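Local coordinates for protein plasma serine protease inhibitor (Homo sapiens, PDB 3DY0) that inhibits serine proteases in blood plasma and other body fluids in a heparin-dependent manner, binding irreversibly at the active-site serine of the enzyme, at residues 171-176 with 317-322; 273-278 with 312-317. All coordinates share one frame; numbering follows the deposited sequence.

Interaction 1. Residues 171-176 with 317-322; sequences AKWETS and VEVDES
The indole of Trp-173 meets segment 317-322 with its edge: the backbone oxygens of Asp-320 and Glu-321 and the CG1 methyl of Val-319 all lie near its plane. Tyr-223 stacks on the ring and Phe-177 packs against it edge-to-face. At the pyrrole edge, Trp-173 NE1 donates to Asp-320 O at 2.9 Å; the oxygen lies 7° out of the indole plane, and NE1 approaches nearly along the C=O axis. Beside it, Trp-173 CD1 comes to 3.3 Å from Glu-321 O, whereas Trp-173 CZ2, on the benzene ring, touches Val-319 CG1 at 4.0 Å. The tryptophan lies at one end of the large central sheet of the serpin fold, in the region known as the breach. Here segment 320-322 turns from strand 307-319 into strand 323-335, the reactive-centre-loop strand that has entered the sheet next to strand 159-172 in this cleaved form. With CG beside the backbone N (chi1 -68°), the indole is carried to the same turn that the backbone N-H reaches. Trp-173 N bonds Ser-322 O at 2.9 Å; the same oxygen receives a CA-H contact from Lys-172 CA at 3.3 Å. Asp-320 braces the turn: its OD1 accepts Gly-323 N and, weakly, Ser-322 N, while OD2 forms a salt bridge with Arg-325. The side chain of Glu-321 sets out away from 171-176, and its OE2 is hydrogen-bonded to Thr-182 OG1.

Interaction 2. Residues 273-278 with 312-317; sequences EGSYQL and VHKAVV
Gly-274 and Tyr-276 pair with Ala-315 and His-313 through four backbone hydrogen bonds, joining antiparallel strands 259-277 and 307-319 in the central sheet of the serpin. Gly-274 N reaches Ala-315 O at 2.8 Å, as does Tyr-276 N to His-313 O, and the return bonds from Ala-315 N and His-313 N are nearly as short. On the face that carries Tyr-276 and His-313, the two rings meet edge to edge, Tyr-276 CD1 lying 4.2 Å from His-313 CD2. The phenol leans back along its own strand over Gly-274, which has no side chain in its way. Leu-278 CD1 packs on His-313 CB at 3.8 Å. The face of Glu-273, Ser-275 and Lys-314 is more polar: Lys-314, bent at chi2 (64°) and again at chi4, passes alongside Ser-275 and brings CE to 3.6 Å from Glu-273 OE2, but its NZ stops 4.1 Å from Glu-273 OE2, beyond a salt bridge. Glu-273 CB also rests on Val-316 CG1. Further out, strand 29-31 and helix 33-45 back the aromatic face, in the shutter region of serpins. Tyr-276 OH bonds Phe-30 N, and the imidazole of His-313 is held at both nitrogens, ND1 by Thr-330 OG1 and NE2 by Ser-32 N.

Strand 307-319 and the turn that follows it supply one side of both contacts, whose centres lie about 22 Å apart; the segments share Val-317, which touches across neither contact. Interaction 2 sits nearer the middle of the molecule, pairing this strand with strand 259-277, while interaction 1 lies at the strand's end, where the chain turns into strand 323-335. Along the sequence, 171-176 comes first, then 273-278, 312-317 and 317-322, so interaction 2 falls within the span that interaction 1 bridges. Strand 323-335 lies between strands 307-319 and 159-172 in the same sheet. The two contacts thus mark one end and the central part of the sheet into which the cleaved reactive-centre loop inserts, the rearrangement on which serpin inhibition depends.

Interaction 1. Residues 171-176 with 317-322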
loop_
_atom_site.group_PDB
_atom_site.type_symbol
_atom_site.label_atom_id
_atom_site.label_comp_id
_atom_site.label_asym_id
_atom_site.label_seq_id
_atom_site.Cartn_x
_atom_site.Cartn_y
_atom_site.Cartn_z
ATOM N N ALA A 171 12.449 8.739 3.994
ATOM C CA ALA A 171 13.827 8.330 4.190
ATOM C C ALA A 171 14.744 8.950 3.156
ATOM O O ALA A 171 14.335 9.236 2.034
ATOM C CB ALA A 171 13.928 6.815 4.120
ATOM N N LYS A 172 15.989 9.173 3.554
ATOM C CA LYS A 172 16.989 9.701 2.648
ATOM C C LYS A 172 17.646 8.481 2.031
ATOM O O LYS A 172 17.693 7.419 2.657
ATOM C CB LYS A 172 18.059 10.480 3.415
ATOM C CG LYS A 172 17.558 11.709 4.139
ATOM C CD LYS A 172 18.669 12.302 4.987
ATOM C CE LYS A 172 18.225 13.599 5.649
ATOM N NZ LYS A 172 19.299 14.149 6.523
ATOM N N TRP A 173 18.140 8.617 0.805
ATOM C CA TRP A 173 18.848 7.503 0.184
ATOM C C TRP A 173 20.114 7.369 1.018
ATOM O O TRP A 173 20.571 8.351 1.602
ATOM C CB TRP A 173 19.271 7.840 -1.247
ATOM C CG TRP A 173 18.158 7.995 -2.221
ATOM C CD1 TRP A 173 17.843 9.117 -2.929
ATOM C CD2 TRP A 173 17.233 6.983 -2.634
ATOM N NE1 TRP A 173 16.777 8.868 -3.760
ATOM C CE2 TRP A 173 16.381 7.567 -3.598
ATOM C CE3 TRP A 173 17.039 5.641 -2.284
ATOM C CZ2 TRP A 173 15.348 6.853 -4.220
ATOM C CZ3 TRP A 173 16.012 4.927 -2.904
ATOM C CH2 TRP A 173 15.180 5.540 -3.859
ATOM N N GLU A 174 20.675 6.169 1.087
ATOM C CA GLU A 174 21.917 5.982 1.823
ATOM C C GLU A 174 22.951 6.868 1.123
ATOM O O GLU A 174 23.780 7.516 1.767
ATOM C CB GLU A 174 22.343 4.519 1.766
ATOM C CG GLU A 174 23.585 4.212 2.578
ATOM C CD GLU A 174 23.926 2.736 2.569
ATOM O OE1 GLU A 174 24.175 2.190 1.477
ATOM O OE2 GLU A 174 23.940 2.124 3.657
ATOM N N THR A 175 22.885 6.886 -0.204
ATOM C CA THR A 175 23.762 7.704 -1.033
ATOM C C THR A 175 22.854 8.500 -1.967
ATOM O O THR A 175 22.157 7.925 -2.802
ATOM C CB THR A 175 24.713 6.842 -1.878
ATOM O OG1 THR A 175 25.566 6.084 -1.011
ATOM C CG2 THR A 175 25.559 7.723 -2.794
ATOM N N SER A 176 22.857 9.819 -1.819
ATOM C CA SER A 176 22.012 10.670 -2.647
ATOM C C SER A 176 22.501 10.778 -4.085
ATOM O O SER A 176 23.650 10.457 -4.393
ATOM C CB SER A 176 21.936 12.076 -2.050
ATOM O OG SER A 176 23.168 12.757 -2.220
ATOM N N VAL A 317 3.609 8.873 -3.678
ATOM C CA VAL A 317 5.047 8.702 -3.524
ATOM C C VAL A 317 5.791 9.800 -4.267
ATOM O O VAL A 317 5.358 10.246 -5.330
ATOM C CB VAL A 317 5.533 7.321 -4.048
ATOM C CG1 VAL A 317 5.318 7.207 -5.545
ATOM C CG2 VAL A 317 7.013 7.132 -3.693
ATOM N N GLU A 318 6.895 10.245 -3.677
ATOM C CA GLU A 318 7.753 11.264 -4.265
ATOM C C GLU A 318 9.162 10.697 -4.217
ATOM O O GLU A 318 9.641 10.314 -3.151
ATOM C CB GLU A 318 7.719 12.557 -3.444
ATOM C CG GLU A 318 6.341 13.157 -3.265
ATOM C CD GLU A 318 6.324 14.278 -2.244
ATOM O OE1 GLU A 318 5.237 14.842 -2.000
ATOM O OE2 GLU A 318 7.395 14.597 -1.684
ATOM N N VAL A 319 9.812 10.630 -5.371
ATOM C CA VAL A 319 11.178 10.127 -5.453
ATOM C C VAL A 319 12.036 11.221 -6.063
ATOM O O VAL A 319 11.734 11.716 -7.148
ATOM C CB VAL A 319 11.272 8.879 -6.362
ATOM C CG1 VAL A 319 12.735 8.578 -6.696
ATOM C CG2 VAL A 319 10.625 7.687 -5.667
ATOM N N ASP A 320 13.091 11.617 -5.358
ATOM C CA ASP A 320 13.986 12.633 -5.890
ATOM C C ASP A 320 15.438 12.339 -5.542
ATOM O O ASP A 320 15.765 11.242 -5.091
ATOM C CB ASP A 320 13.580 14.041 -5.427
ATOM C CG ASP A 320 13.540 14.192 -3.918
ATOM O OD1 ASP A 320 14.184 13.399 -3.200
ATOM O OD2 ASP A 320 12.863 15.139 -3.452
ATOM N N GLU A 321 16.315 13.312 -5.758
ATOM C CA GLU A 321 17.729 13.100 -5.498
ATOM C C GLU A 321 18.097 12.807 -4.049
ATOM O O GLU A 321 19.056 12.086 -3.787
ATOM C CB GLU A 321 18.540 14.304 -5.998
ATOM C CG GLU A 321 18.496 14.505 -7.505
ATOM C CD GLU A 321 17.349 15.391 -7.964
ATOM O OE1 GLU A 321 16.403 15.616 -7.179
ATOM O OE2 GLU A 321 17.396 15.858 -9.124
ATOM N N SER A 322 17.331 13.350 -3.108
ATOM C CA SER A 322 17.622 13.151 -1.692
ATOM C C SER A 322 17.051 11.869 -1.093
ATOM O O SER A 322 17.647 11.291 -0.186
ATOM C CB SER A 322 17.123 14.347 -0.876
ATOM O OG SER A 322 15.709 14.380 -0.838
#

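Interaction 2. Residues 273-278 with 312-317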
loop_
_atom_site.group_PDB
_atom_site.type_symbol
_atom_site.label_atom_id
_atom_site.label_comp_id
_atom_site.label_asym_id
_atom_site.label_seq_id
_atom_site.Cartn_x
_atom_site.Cartn_y
_atom_site.Cartn_z
ATOM N N GLU A 273 0.678 8.602 -7.890
ATOM C CA GLU A 273 -0.292 8.283 -6.862
ATOM C C GLU A 273 -1.325 7.293 -7.345
ATOM O O GLU A 273 -1.453 7.027 -8.542
ATOM C CB GLU A 273 -0.995 9.556 -6.386
ATOM C CG GLU A 273 -1.755 10.294 -7.470
ATOM C CD GLU A 273 -2.462 11.530 -6.939
ATOM O OE1 GLU A 273 -1.779 12.402 -6.362
ATOM O OE2 GLU A 273 -3.696 11.626 -7.101
ATOM N N GLY A 274 -2.052 6.740 -6.387
ATOM C CA GLY A 274 -3.097 5.794 -6.696
ATOM C C GLY A 274 -4.298 6.107 -5.828
ATOM O O GLY A 274 -4.159 6.392 -4.641
ATOM N N SER A 275 -5.479 6.062 -6.434
ATOM C CA SER A 275 -6.728 6.328 -5.732
ATOM C C SER A 275 -7.685 5.214 -6.129
ATOM O O SER A 275 -8.067 5.113 -7.294
ATOM C CB SER A 275 -7.294 7.683 -6.159
ATOM O OG SER A 275 -8.517 7.949 -5.503
ATOM N N TYR A 276 -8.070 4.380 -5.168
ATOM C CA TYR A 276 -8.950 3.261 -5.465
ATOM C C TYR A 276 -10.171 3.057 -4.588
ATOM O O TYR A 276 -10.184 3.408 -3.412
ATOM C CB TYR A 276 -8.136 1.955 -5.446
ATOM C CG TYR A 276 -6.814 2.059 -6.170
ATOM C CD1 TYR A 276 -5.630 2.317 -5.473
ATOM C CD2 TYR A 276 -6.756 1.976 -7.558
ATOM C CE1 TYR A 276 -4.418 2.496 -6.153
ATOM C CE2 TYR A 276 -5.558 2.157 -8.244
ATOM C CZ TYR A 276 -4.394 2.418 -7.535
ATOM O OH TYR A 276 -3.220 2.623 -8.225
ATOM N N GLN A 277 -11.202 2.485 -5.200
ATOM C CA GLN A 277 -12.426 2.127 -4.496
ATOM C C GLN A 277 -12.261 0.616 -4.456
ATOM O O GLN A 277 -12.674 -0.103 -5.370
ATOM C CB GLN A 277 -13.659 2.532 -5.309
ATOM C CG GLN A 277 -13.805 4.041 -5.460
ATOM C CD GLN A 277 -14.180 4.749 -4.167
ATOM O OE1 GLN A 277 -13.789 5.898 -3.945
ATOM N NE2 GLN A 277 -14.953 4.077 -3.316
ATOM N N LEU A 278 -11.617 0.140 -3.399
ATOM C CA LEU A 278 -11.324 -1.273 -3.258
ATOM C C LEU A 278 -12.522 -2.208 -3.213
ATOM O O LEU A 278 -12.386 -3.393 -3.506
ATOM C CB LEU A 278 -10.433 -1.488 -2.031
ATOM C CG LEU A 278 -9.072 -0.781 -2.119
ATOM C CD1 LEU A 278 -8.322 -0.995 -0.816
ATOM C CD2 LEU A 278 -8.255 -1.315 -3.295
ATOM N N VAL A 312 -12.010 2.887 0.619
ATOM C CA VAL A 312 -11.209 3.788 -0.198
ATOM C C VAL A 312 -9.734 3.760 0.188
ATOM O O VAL A 312 -9.390 3.702 1.368
ATOM C CB VAL A 312 -11.736 5.239 -0.092
ATOM C CG1 VAL A 312 -13.177 5.300 -0.584
ATOM C CG2 VAL A 312 -11.650 5.726 1.342
ATOM N N HIS A 313 -8.867 3.793 -0.820
ATOM C CA HIS A 313 -7.425 3.779 -0.596
ATOM C C HIS A 313 -6.796 4.900 -1.413
ATOM O O HIS A 313 -7.159 5.112 -2.571
ATOM C CB HIS A 313 -6.814 2.440 -1.041
ATOM C CG HIS A 313 -5.358 2.294 -0.702
ATOM N ND1 HIS A 313 -4.912 2.082 0.585
ATOM C CD2 HIS A 313 -4.250 2.351 -1.478
ATOM C CE1 HIS A 313 -3.591 2.012 0.588
ATOM N NE2 HIS A 313 -3.164 2.172 -0.652
ATOM N N LYS A 314 -5.866 5.624 -0.802
ATOM C CA LYS A 314 -5.151 6.693 -1.486
ATOM C C LYS A 314 -3.701 6.528 -1.080
ATOM O O LYS A 314 -3.399 6.373 0.103
ATOM C CB LYS A 314 -5.657 8.067 -1.042
ATOM C CG LYS A 314 -4.914 9.240 -1.676
ATOM C CD LYS A 314 -5.104 9.273 -3.182
ATOM C CE LYS A 314 -4.399 10.477 -3.798
ATOM N NZ LYS A 314 -4.916 11.759 -3.239
ATOM N N ALA A 315 -2.808 6.545 -2.063
ATOM C CA ALA A 315 -1.383 6.387 -1.802
ATOM C C ALA A 315 -0.597 7.320 -2.714
ATOM O O ALA A 315 -0.956 7.510 -3.876
ATOM C CB ALA A 315 -0.972 4.944 -2.048
ATOM N N VAL A 316 0.475 7.902 -2.185
ATOM C CA VAL A 316 1.300 8.817 -2.964
ATOM C C VAL A 316 2.772 8.551 -2.698
ATOM O O VAL A 316 3.142 8.047 -1.634
ATOM C CB VAL A 316 1.007 10.309 -2.614
ATOM C CG1 VAL A 316 -0.467 10.623 -2.806
ATOM C CG2 VAL A 316 1.438 10.607 -1.184
ATOM N N VAL A 317 3.609 8.873 -3.678
ATOM C CA VAL A 317 5.047 8.702 -3.524
ATOM C C VAL A 317 5.791 9.800 -4.267
ATOM O O VAL A 317 5.358 10.246 -5.330
ATOM C CB VAL A 317 5.533 7.321 -4.048
ATOM C CG1 VAL A 317 5.318 7.207 -5.545
ATOM C CG2 VAL A 317 7.013 7.132 -3.693
HETATM O O HOH W 1 -9.096 7.303 -3.100
#